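Local coordinates for catalase (Pseudomonas syringae, PDB 1M7S), which decomposes hydrogen peroxide into water and oxygen with the help of heme, protecting cells from the toxic effects of the peroxide, at residues Gln305-Pro310 against Asn343-Pro348; Ala109-Thr114 against Pro310-Pro315; Ala74-Ser79 against Gly117-Val122. One frame throughout, in Å; residues are numbered along the deposited sequence.

Contact 1 of 3, residues Gln305-Pro310 against Asn343-Pro348; sequences QVAMAP and NGLSLP. Unlike the reference sequence in segment 343-348: Asn-343 (reference Ile). With HEM (protoporphyrin IX containing Fe), chain E.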
loop_
_atom_site.group_PDB
_atom_site.type_symbol
_atom_site.label_atom_id
_atom_site.label_comp_id
_atom_site.label_asym_id
_atom_site.label_seq_id
_atom_site.Cartn_x
_atom_site.Cartn_y
_atom_site.Cartn_z
ATOM N N GLN A 305 13.691 9.289 -1.240
ATOM C CA GLN A 305 13.040 9.051 0.036
ATOM C C GLN A 305 13.111 10.161 1.076
ATOM O O GLN A 305 12.393 10.013 2.100
ATOM C CB GLN A 305 13.530 7.732 0.640
ATOM C CG GLN A 305 13.189 6.489 -0.150
ATOM C CD GLN A 305 13.588 5.214 0.562
ATOM O OE1 GLN A 305 12.775 4.297 0.576
ATOM N NE2 GLN A 305 14.797 5.149 1.180
ATOM N N VAL A 306 13.813 11.252 0.856
ATOM C CA VAL A 306 13.857 12.294 1.882
ATOM C C VAL A 306 12.466 12.873 2.077
ATOM O O VAL A 306 11.674 13.042 1.142
ATOM C CB VAL A 306 14.935 13.335 1.563
ATOM C CG1 VAL A 306 14.574 14.255 0.388
ATOM C CG2 VAL A 306 15.318 14.127 2.816
ATOM N N ALA A 307 12.118 13.185 3.320
ATOM C CA ALA A 307 10.802 13.683 3.716
ATOM C C ALA A 307 10.958 15.091 4.295
ATOM O O ALA A 307 11.427 15.228 5.430
ATOM C CB ALA A 307 10.192 12.719 4.728
ATOM N N MET A 308 10.754 16.100 3.444
ATOM C CA MET A 308 10.867 17.489 3.907
ATOM C C MET A 308 9.502 17.959 4.389
ATOM O O MET A 308 8.541 17.762 3.628
ATOM C CB MET A 308 11.280 18.388 2.729
ATOM C CG MET A 308 12.610 18.050 2.050
ATOM S SD MET A 308 13.934 18.509 3.237
ATOM C CE MET A 308 15.360 18.217 2.187
ATOM N N ALA A 309 9.366 18.518 5.589
ATOM C CA ALA A 309 8.029 18.934 6.027
ATOM C C ALA A 309 8.124 20.119 6.964
ATOM O O ALA A 309 8.854 20.048 7.962
ATOM C CB ALA A 309 7.418 17.732 6.788
ATOM N N PRO A 310 7.314 21.124 6.754
ATOM C CA PRO A 310 7.250 22.290 7.627
ATOM C C PRO A 310 6.877 21.842 9.025
ATOM O O PRO A 310 7.243 22.480 10.012
ATOM C CB PRO A 310 6.282 23.288 6.963
ATOM C CG PRO A 310 6.336 22.833 5.521
ATOM C CD PRO A 310 6.431 21.300 5.569
ATOM N N ASN A 343 6.432 4.346 8.792
ATOM C CA ASN A 343 7.815 4.335 9.318
ATOM C C ASN A 343 8.783 5.151 8.498
ATOM O O ASN A 343 10.013 5.040 8.570
ATOM C CB ASN A 343 8.236 2.830 9.439
ATOM C CG ASN A 343 7.517 2.256 10.677
ATOM O OD1 ASN A 343 7.645 2.843 11.774
ATOM N ND2 ASN A 343 6.750 1.194 10.582
ATOM N N GLY A 344 8.297 6.030 7.602
ATOM C CA GLY A 344 9.141 6.811 6.723
ATOM C C GLY A 344 10.179 7.665 7.450
ATOM O O GLY A 344 11.302 7.785 6.957
ATOM N N LEU A 345 9.862 8.226 8.613
ATOM C CA LEU A 345 10.822 9.050 9.334
ATOM C C LEU A 345 11.904 8.232 10.027
ATOM O O LEU A 345 12.861 8.863 10.481
ATOM C CB LEU A 345 10.152 9.973 10.344
ATOM C CG LEU A 345 9.087 10.917 9.790
ATOM C CD1 LEU A 345 8.895 12.078 10.773
ATOM C CD2 LEU A 345 9.384 11.391 8.387
ATOM N N SER A 346 11.808 6.913 10.043
ATOM C CA SER A 346 12.911 6.101 10.543
ATOM C C SER A 346 13.876 5.687 9.444
ATOM O O SER A 346 14.921 5.052 9.761
ATOM C CB SER A 346 12.316 4.892 11.289
ATOM O OG SER A 346 11.953 3.933 10.289
ATOM N N LEU A 347 13.705 6.065 8.172
ATOM C CA LEU A 347 14.671 5.757 7.127
ATOM C C LEU A 347 15.948 6.528 7.408
ATOM O O LEU A 347 15.884 7.648 7.898
ATOM C CB LEU A 347 14.154 6.139 5.708
ATOM C CG LEU A 347 12.877 5.420 5.269
ATOM C CD1 LEU A 347 12.363 5.966 3.912
ATOM C CD2 LEU A 347 13.118 3.897 5.080
ATOM N N PRO A 348 17.118 6.023 7.066
ATOM C CA PRO A 348 18.394 6.673 7.268
ATOM C C PRO A 348 18.419 8.159 6.981
ATOM O O PRO A 348 18.756 8.979 7.877
ATOM C CB PRO A 348 19.430 5.886 6.412
ATOM C CG PRO A 348 18.791 4.521 6.472
ATOM C CD PRO A 348 17.286 4.697 6.453
HETATM C CHA HEM E . 6.480 19.712 -1.890
HETATM C CHB HEM E . 7.647 24.390 -1.461
HETATM C CHC HEM E . 2.977 25.487 -0.878
HETATM C CHD HEM E . 1.961 20.765 -0.321
HETATM C C1A HEM E . 7.184 20.892 -1.834
HETATM C C2A HEM E . 8.648 21.005 -2.036
HETATM C C3A HEM E . 8.967 22.292 -1.918
HETATM C C4A HEM E . 7.738 23.025 -1.665
HETATM C CMA HEM E . 10.348 22.958 -2.002
HETATM C CAA HEM E . 9.532 19.774 -2.302
HETATM C CBA HEM E . 10.326 19.262 -1.053
HETATM C CGA HEM E . 11.317 18.161 -1.517
HETATM O O1A HEM E . 11.017 17.021 -1.084
HETATM O O2A HEM E . 12.261 18.614 -2.193
HETATM C C1B HEM E . 6.497 25.097 -1.234
HETATM C C2B HEM E . 6.418 26.524 -0.951
HETATM C C3B HEM E . 5.112 26.831 -0.803
HETATM C C4B HEM E . 4.362 25.616 -0.971
HETATM C CMB HEM E . 7.644 27.444 -0.883
HETATM C CAB HEM E . 4.420 28.166 -0.528
HETATM C CBB HEM E . 4.995 29.176 0.097
HETATM C C1C HEM E . 2.338 24.313 -0.571
HETATM C C2C HEM E . 1.016 24.212 0.002
HETATM C C3C HEM E . 0.743 22.913 0.182
HETATM C C4C HEM E . 1.875 22.168 -0.327
HETATM C CMC HEM E . 0.107 25.403 0.411
HETATM C CAC HEM E . -0.502 22.219 0.768
HETATM C CBC HEM E . -1.193 22.688 1.822
HETATM C C1D HEM E . 3.097 20.086 -0.776
HETATM C C2D HEM E . 3.197 18.640 -0.880
HETATM C C3D HEM E . 4.427 18.344 -1.306
HETATM C C4D HEM E . 5.136 19.592 -1.483
HETATM C CMD HEM E . 2.016 17.712 -0.546
HETATM C CAD HEM E . 5.045 16.940 -1.569
HETATM C CBD HEM E . 5.866 16.499 -0.303
HETATM C CGD HEM E . 6.352 15.063 -0.359
HETATM O O1D HEM E . 7.378 14.793 0.359
HETATM O O2D HEM E . 5.776 14.175 -1.035
HETATM N NA HEM E . 6.678 22.149 -1.666
HETATM N NB HEM E . 5.228 24.555 -1.220
HETATM N NC HEM E . 2.836 23.047 -0.792
HETATM N ND HEM E . 4.323 20.628 -1.105
HETATM FE FE HEM E . 4.771 22.588 -1.128
HETATM O O HOH W 1 4.345 23.444 -3.458
#
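On the propionate side of the heme pocket, Gln-305 and Ala-307 of an irregular loop are met by Leu-347 and Leu-345, one just beyond and one inside the short 3-10 turn of the partner segment. The closest approach is made by a single methyl: Leu-347 CD1 lies over the flat face of the Gln-305 amide, 3.6 Å from Gln-305 CD. The two side chains cross at about a right angle. With CG beside its backbone N (chi1 -64°) and an extended chain beyond, Gln-305 pushes its amide out beneath the methyl. Both ends of the amide are engaged: OE1 is hydrogen-bonded outside the two segments, and NE2 bonds to Gln-301 O and, across the subunit interface, to Asn-366 O of the second subunit.

Two residues on, toward the heme, the contact is purely apolar and looser, with Ala-307 CB standing 4.0 Å from Leu-345 CD2. The leucine reaches it with the far end of its chain. The turn that carries Leu-345 and leads into Leu-347 is tied by one carbonyl used twice: Asn-343 O takes the Ser-346 N-H and also the hydroxyl, Ser-346 OG lying 2.8 Å from Asn-343 O on a lone pair in the carbonyl plane. No hydrogen bond runs directly between the segments, but Asn-350 bridges them, its ND2 donating to Gln-305 O and Gly-344 O while its OD1 accepts from Ala-307 N. Further along the loop, Met-308 belongs to the heme pocket, where Met-308 CG packs 3.7 Å from heme propionate atom O1A.

Loop 305-310 follows helix 299-304 and is sandwiched: Ala-307 and Ala-309 touch Gln-336 of helix 323-339, whereas Val-306 and Met-308 lie on Phe-86 of strand 82-90 and Lys-111 of strand 107-114.

Contact 2 of 3, residues Ala109-Thr114 against Pro310-Pro315; sequences ATKFYT and PANLVP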
loop_
_atom_site.group_PDB
_atom_site.type_symbol
_atom_site.label_atom_id
_atom_site.label_comp_id
_atom_site.label_asym_id
_atom_site.label_seq_id
_atom_site.Cartn_x
_atom_site.Cartn_y
_atom_site.Cartn_z
ATOM N N ALA A 109 14.614 23.117 -0.508
ATOM C CA ALA A 109 14.250 22.549 0.782
ATOM C C ALA A 109 15.507 22.082 1.538
ATOM O O ALA A 109 16.293 21.244 1.070
ATOM C CB ALA A 109 13.278 21.386 0.556
ATOM N N THR A 110 15.616 22.538 2.779
ATOM C CA THR A 110 16.822 22.235 3.587
ATOM C C THR A 110 16.399 21.497 4.848
ATOM O O THR A 110 15.533 21.994 5.583
ATOM C CB THR A 110 17.516 23.547 3.981
ATOM O OG1 THR A 110 17.879 24.286 2.819
ATOM C CG2 THR A 110 18.823 23.264 4.778
ATOM N N LYS A 111 16.896 20.274 5.050
ATOM C CA LYS A 111 16.680 19.518 6.258
ATOM C C LYS A 111 17.917 19.789 7.171
ATOM O O LYS A 111 19.018 19.426 6.755
ATOM C CB LYS A 111 16.619 18.028 5.955
ATOM C CG LYS A 111 16.467 17.137 7.171
ATOM C CD LYS A 111 16.139 15.663 6.861
ATOM C CE LYS A 111 14.762 15.523 6.201
ATOM N NZ LYS A 111 13.655 16.030 7.073
ATOM N N PHE A 112 17.662 20.434 8.302
ATOM C CA PHE A 112 18.828 20.705 9.186
ATOM C C PHE A 112 18.838 19.646 10.272
ATOM O O PHE A 112 17.823 19.469 10.952
ATOM C CB PHE A 112 18.640 22.040 9.878
ATOM C CG PHE A 112 18.744 23.292 9.083
ATOM C CD1 PHE A 112 17.639 23.794 8.389
ATOM C CD2 PHE A 112 19.918 24.021 9.024
ATOM C CE1 PHE A 112 17.718 24.995 7.703
ATOM C CE2 PHE A 112 19.993 25.210 8.332
ATOM C CZ PHE A 112 18.890 25.732 7.655
ATOM N N TYR A 113 19.890 18.856 10.422
ATOM C CA TYR A 113 19.886 17.783 11.405
ATOM C C TYR A 113 20.451 18.387 12.722
ATOM O O TYR A 113 21.627 18.141 12.981
ATOM C CB TYR A 113 20.726 16.623 10.945
ATOM C CG TYR A 113 20.272 15.908 9.657
ATOM C CD1 TYR A 113 19.398 14.866 9.713
ATOM C CD2 TYR A 113 20.784 16.314 8.449
ATOM C CE1 TYR A 113 18.999 14.188 8.548
ATOM C CE2 TYR A 113 20.429 15.654 7.250
ATOM C CZ TYR A 113 19.540 14.604 7.342
ATOM O OH TYR A 113 19.180 13.941 6.176
ATOM N N THR A 114 19.627 19.203 13.351
ATOM C CA THR A 114 20.112 19.968 14.517
ATOM C C THR A 114 20.224 19.110 15.756
ATOM O O THR A 114 19.715 18.014 15.920
ATOM C CB THR A 114 19.273 21.205 14.910
ATOM O OG1 THR A 114 18.228 20.836 15.802
ATOM C CG2 THR A 114 18.693 21.892 13.664
ATOM N N PRO A 310 7.314 21.124 6.754
ATOM C CA PRO A 310 7.250 22.290 7.627
ATOM C C PRO A 310 6.877 21.842 9.025
ATOM O O PRO A 310 7.243 22.480 10.012
ATOM C CB PRO A 310 6.282 23.288 6.963
ATOM C CG PRO A 310 6.336 22.833 5.521
ATOM C CD PRO A 310 6.431 21.300 5.569
ATOM N N ALA A 311 6.209 20.688 9.239
ATOM C CA ALA A 311 5.873 20.189 10.541
ATOM C C ALA A 311 7.146 19.750 11.300
ATOM O O ALA A 311 6.980 19.525 12.499
ATOM C CB ALA A 311 4.925 18.995 10.491
ATOM N N ASN A 312 8.288 19.544 10.676
ATOM C CA ASN A 312 9.450 19.096 11.452
ATOM C C ASN A 312 10.054 20.400 12.033
ATOM O O ASN A 312 10.751 21.123 11.332
ATOM C CB ASN A 312 10.449 18.369 10.565
ATOM C CG ASN A 312 9.990 16.982 10.161
ATOM O OD1 ASN A 312 9.336 16.302 10.941
ATOM N ND2 ASN A 312 10.321 16.512 8.948
ATOM N N LEU A 313 9.684 20.681 13.260
ATOM C CA LEU A 313 10.058 21.894 13.980
ATOM C C LEU A 313 10.819 21.556 15.260
ATOM O O LEU A 313 10.711 20.431 15.742
ATOM C CB LEU A 313 8.760 22.580 14.477
ATOM C CG LEU A 313 7.912 23.168 13.346
ATOM C CD1 LEU A 313 6.473 23.385 13.827
ATOM C CD2 LEU A 313 8.554 24.441 12.817
ATOM N N VAL A 314 11.567 22.541 15.732
ATOM C CA VAL A 314 12.294 22.321 17.021
ATOM C C VAL A 314 11.809 23.449 17.930
ATOM O O VAL A 314 11.405 24.536 17.466
ATOM C CB VAL A 314 13.786 22.366 16.710
ATOM C CG1 VAL A 314 14.255 21.165 15.854
ATOM C CG2 VAL A 314 14.224 23.607 15.950
ATOM N N PRO A 315 11.990 23.313 19.222
ATOM C CA PRO A 315 11.621 24.332 20.208
ATOM C C PRO A 315 12.335 25.611 19.833
ATOM O O PRO A 315 13.538 25.605 19.554
ATOM C CB PRO A 315 12.041 23.748 21.572
ATOM C CG PRO A 315 11.891 22.248 21.287
ATOM C CD PRO A 315 12.494 22.098 19.885
#
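From Lys-111 to Thr-114 the strand and from Asn-312 to Val-314 the loop run 25° apart in direction, with CA atoms 8.9 Å apart for Lys-111 and Asn-312 and 8.5 Å for Thr-114 and Val-314, too far for backbone pairing. The side chains touch at two points. Lys-111 leaves the strand with CG opposite its own N (chi1 177°), then bends at its last two torsions, which brings NZ to 3.9 Å from Asn-312 ND2. These two nitrogens do not bond each other; they share Asp-120, Lys-111 NZ in a salt bridge to OD2 and Asn-312 ND2 hydrogen-bonded to OD1, and Lys-111 NZ also reaches Ala-307 O.

Strand 107-114 belongs to the catalase beta-barrel; on the way to strand 317-319, loop 310-315 runs along its sheet neighbour, strand 117-124, and Lys-111 and Thr-114 reach the loop past that strand. Where the strand ends, Tyr-113 is the centre of an inverse gamma turn, closed by a weak bond of 3.0 Å from Thr-114 N to Phe-112 O. There Val-314 CG1 comes 4.0 Å from Thr-114 OG1, a hydroxyl already engaged with Gly-117 O and Asp-116 N in the turn to the next strand.

Contact 3 of 3, residues Ala74-Ser79 against Gly117-Val122; sequences ATVFKS and GNWDLV. With HEM (protoporphyrin IX containing Fe), chain E.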
loop_
_atom_site.group_PDB
_atom_site.type_symbol
_atom_site.label_atom_id
_atom_site.label_comp_id
_atom_site.label_asym_id
_atom_site.label_seq_id
_atom_site.Cartn_x
_atom_site.Cartn_y
_atom_site.Cartn_z
ATOM N N ALA A 74 16.392 28.278 19.605
ATOM C CA ALA A 74 16.879 27.069 18.919
ATOM C C ALA A 74 18.387 26.986 18.770
ATOM O O ALA A 74 19.024 27.908 18.273
ATOM C CB ALA A 74 16.201 26.903 17.562
ATOM N N THR A 75 18.945 25.815 19.111
ATOM C CA THR A 75 20.391 25.578 18.995
ATOM C C THR A 75 21.001 25.767 17.635
ATOM O O THR A 75 22.163 26.204 17.483
ATOM C CB THR A 75 20.725 24.132 19.510
ATOM O OG1 THR A 75 20.156 24.024 20.814
ATOM C CG2 THR A 75 22.225 23.905 19.634
ATOM N N VAL A 76 20.269 25.499 16.528
ATOM C CA VAL A 76 20.780 25.689 15.177
ATOM C C VAL A 76 21.240 27.105 14.891
ATOM O O VAL A 76 22.107 27.333 14.037
ATOM C CB VAL A 76 19.695 25.221 14.135
ATOM C CG1 VAL A 76 18.472 26.135 14.193
ATOM C CG2 VAL A 76 20.270 25.164 12.743
ATOM N N PHE A 77 20.745 28.135 15.592
ATOM C CA PHE A 77 21.126 29.500 15.409
ATOM C C PHE A 77 22.229 29.980 16.382
ATOM O O PHE A 77 22.637 31.128 16.241
ATOM C CB PHE A 77 19.906 30.400 15.626
ATOM C CG PHE A 77 18.715 30.102 14.741
ATOM C CD1 PHE A 77 17.479 29.843 15.308
ATOM C CD2 PHE A 77 18.861 30.075 13.365
ATOM C CE1 PHE A 77 16.378 29.603 14.488
ATOM C CE2 PHE A 77 17.777 29.820 12.552
ATOM C CZ PHE A 77 16.525 29.583 13.114
ATOM N N LYS A 78 22.696 29.111 17.265
ATOM C CA LYS A 78 23.775 29.548 18.202
ATOM C C LYS A 78 25.065 29.786 17.468
ATOM O O LYS A 78 25.561 28.917 16.728
ATOM C CB LYS A 78 23.890 28.433 19.228
ATOM C CG LYS A 78 25.147 28.372 20.070
ATOM C CD LYS A 78 24.990 27.186 21.031
ATOM C CE LYS A 78 26.303 26.437 21.136
ATOM N NZ LYS A 78 26.937 26.181 19.807
ATOM N N SER A 79 25.691 30.946 17.595
ATOM C CA SER A 79 26.904 31.315 16.917
ATOM C C SER A 79 28.003 30.260 17.006
ATOM O O SER A 79 28.249 29.738 18.080
ATOM C CB SER A 79 27.437 32.649 17.488
ATOM O OG SER A 79 28.341 33.161 16.557
ATOM N N GLY A 117 16.854 18.239 17.180
ATOM C CA GLY A 117 15.918 17.500 16.302
ATOM C C GLY A 117 16.053 18.053 14.887
ATOM O O GLY A 117 16.703 19.069 14.567
ATOM N N ASN A 118 15.340 17.405 13.948
ATOM C CA ASN A 118 15.413 17.908 12.563
ATOM C C ASN A 118 14.388 19.027 12.330
ATOM O O ASN A 118 13.232 18.891 12.669
ATOM C CB ASN A 118 15.172 16.804 11.537
ATOM C CG ASN A 118 16.191 15.680 11.561
ATOM O OD1 ASN A 118 17.273 15.806 12.165
ATOM N ND2 ASN A 118 15.822 14.602 10.871
ATOM N N TRP A 119 14.893 20.113 11.791
ATOM C CA TRP A 119 14.124 21.246 11.374
ATOM C C TRP A 119 14.222 21.350 9.856
ATOM O O TRP A 119 15.319 21.480 9.311
ATOM C CB TRP A 119 14.664 22.562 11.947
ATOM C CG TRP A 119 13.932 23.763 11.398
ATOM C CD1 TRP A 119 12.568 23.895 11.270
ATOM C CD2 TRP A 119 14.500 24.980 10.951
ATOM N NE1 TRP A 119 12.280 25.123 10.730
ATOM C CE2 TRP A 119 13.441 25.810 10.533
ATOM C CE3 TRP A 119 15.812 25.452 10.853
ATOM C CZ2 TRP A 119 13.657 27.107 10.049
ATOM C CZ3 TRP A 119 16.018 26.735 10.355
ATOM C CH2 TRP A 119 14.943 27.539 9.951
ATOM N N ASP A 120 13.087 21.426 9.171
ATOM C CA ASP A 120 13.103 21.564 7.699
ATOM C C ASP A 120 12.633 22.951 7.293
ATOM O O ASP A 120 11.512 23.416 7.639
ATOM C CB ASP A 120 12.096 20.582 7.052
ATOM C CG ASP A 120 12.444 19.125 7.208
ATOM O OD1 ASP A 120 11.552 18.280 7.018
ATOM O OD2 ASP A 120 13.599 18.790 7.573
ATOM N N LEU A 121 13.455 23.631 6.535
ATOM C CA LEU A 121 13.076 24.922 5.983
ATOM C C LEU A 121 12.710 24.657 4.507
ATOM O O LEU A 121 13.576 24.577 3.639
ATOM C CB LEU A 121 14.211 25.915 6.130
ATOM C CG LEU A 121 13.898 27.292 5.543
ATOM C CD1 LEU A 121 12.605 27.905 6.065
ATOM C CD2 LEU A 121 15.108 28.225 5.817
ATOM N N VAL A 122 11.433 24.512 4.189
ATOM C CA VAL A 122 11.000 24.123 2.823
ATOM C C VAL A 122 10.632 25.368 2.019
ATOM O O VAL A 122 9.540 25.918 2.243
ATOM C CB VAL A 122 9.798 23.179 2.950
ATOM C CG1 VAL A 122 9.459 22.571 1.589
ATOM C CG2 VAL A 122 10.118 22.074 3.954
HETATM C CHA HEM E . 6.480 19.712 -1.890
HETATM C CHB HEM E . 7.647 24.390 -1.461
HETATM C CHC HEM E . 2.977 25.487 -0.878
HETATM C CHD HEM E . 1.961 20.765 -0.321
HETATM C C1A HEM E . 7.184 20.892 -1.834
HETATM C C2A HEM E . 8.648 21.005 -2.036
HETATM C C3A HEM E . 8.967 22.292 -1.918
HETATM C C4A HEM E . 7.738 23.025 -1.665
HETATM C CMA HEM E . 10.348 22.958 -2.002
HETATM C CAA HEM E . 9.532 19.774 -2.302
HETATM C CBA HEM E . 10.326 19.262 -1.053
HETATM C CGA HEM E . 11.317 18.161 -1.517
HETATM O O1A HEM E . 11.017 17.021 -1.084
HETATM O O2A HEM E . 12.261 18.614 -2.193
HETATM C C1B HEM E . 6.497 25.097 -1.234
HETATM C C2B HEM E . 6.418 26.524 -0.951
HETATM C C3B HEM E . 5.112 26.831 -0.803
HETATM C C4B HEM E . 4.362 25.616 -0.971
HETATM C CMB HEM E . 7.644 27.444 -0.883
HETATM C CAB HEM E . 4.420 28.166 -0.528
HETATM C CBB HEM E . 4.995 29.176 0.097
HETATM C C1C HEM E . 2.338 24.313 -0.571
HETATM C C2C HEM E . 1.016 24.212 0.002
HETATM C C3C HEM E . 0.743 22.913 0.182
HETATM C C4C HEM E . 1.875 22.168 -0.327
HETATM C CMC HEM E . 0.107 25.403 0.411
HETATM C CAC HEM E . -0.502 22.219 0.768
HETATM C CBC HEM E . -1.193 22.688 1.822
HETATM C C1D HEM E . 3.097 20.086 -0.776
HETATM C C2D HEM E . 3.197 18.640 -0.880
HETATM C C3D HEM E . 4.427 18.344 -1.306
HETATM C C4D HEM E . 5.136 19.592 -1.483
HETATM C CMD HEM E . 2.016 17.712 -0.546
HETATM C CAD HEM E . 5.045 16.940 -1.569
HETATM C CBD HEM E . 5.866 16.499 -0.303
HETATM C CGD HEM E . 6.352 15.063 -0.359
HETATM O O1D HEM E . 7.378 14.793 0.359
HETATM O O2D HEM E . 5.776 14.175 -1.035
HETATM N NA HEM E . 6.678 22.149 -1.666
HETATM N NB HEM E . 5.228 24.555 -1.220
HETATM N NC HEM E . 2.836 23.047 -0.792
HETATM N ND HEM E . 4.323 20.628 -1.105
HETATM FE FE HEM E . 4.771 22.588 -1.128
HETATM O O HOH W 1 4.345 23.444 -3.458
#
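Phe-77 and Trp-119 form an offset edge-to-face aromatic pair on the flank of the catalase beta-barrel, where a 3-10 turn between strands 55-64 and 82-90 meets strand 117-124. The Phe-77 edge is directed at the face of the indole six-membered ring, with centroids 5.8 Å apart and planes at 70°. Its leading atom is Phe-77 CZ, which lies 4.0 Å from Trp-119 CZ3 and nearly as close to CH2. Trp-119 extends this far because its CG is swung away from the backbone N (chi1 174°), carrying the benzo end of the indole toward the turn. A second aromatic partner, Phe-112 of the adjacent strand, stacks with the same indole.

The aliphatic contact is lighter. Val-76 CG1 approaches Trp-119 CE3 to 4.3 Å, and the same methyl sits over the centre of the Phe-77 ring, so one valine branch fills the angle between the two aromatics. Ile-317 of strand 317-319 touches both rings as well.

No hydrogen bond joins the two segments; within the turn, Phe-77 N binds Ala-74 O and Lys-78 N binds Thr-75 O, fixing the 3-10 backbone that offers Val-76 and Phe-77 to the strand. Toward the other end of segment 117-122, van der Waals contact reaches the cofactor, on the heme face opposite the iron-bound water, where Val-122 CG1 lies 3.6 Å from heme C3A.

How the contacts relate
Following the chain from the N terminus, contact 3 comes first: 74-79 leads through strands 82-90 and 107-114 and is met again by 117-122. Segment 109-114 lies inside that loop, yet its partner 310-315 comes nearly 200 residues later, so contacts 2 and 3 cross. Contact 1 crosses contact 2 in turn, sharing Pro-310 with it and closing at 343-348 the loop that holds helix 323-339; contacts 3 and 1 are in series. Asp-120 of contact 3 has partners in both other contacts, including Ala-309 N of contact 1. Contact 3 joins a turn to strand 117-124, contact 2 strand 107-114 to the loop before strand 317-319, and contact 1 that loop to the one after helix 323-339.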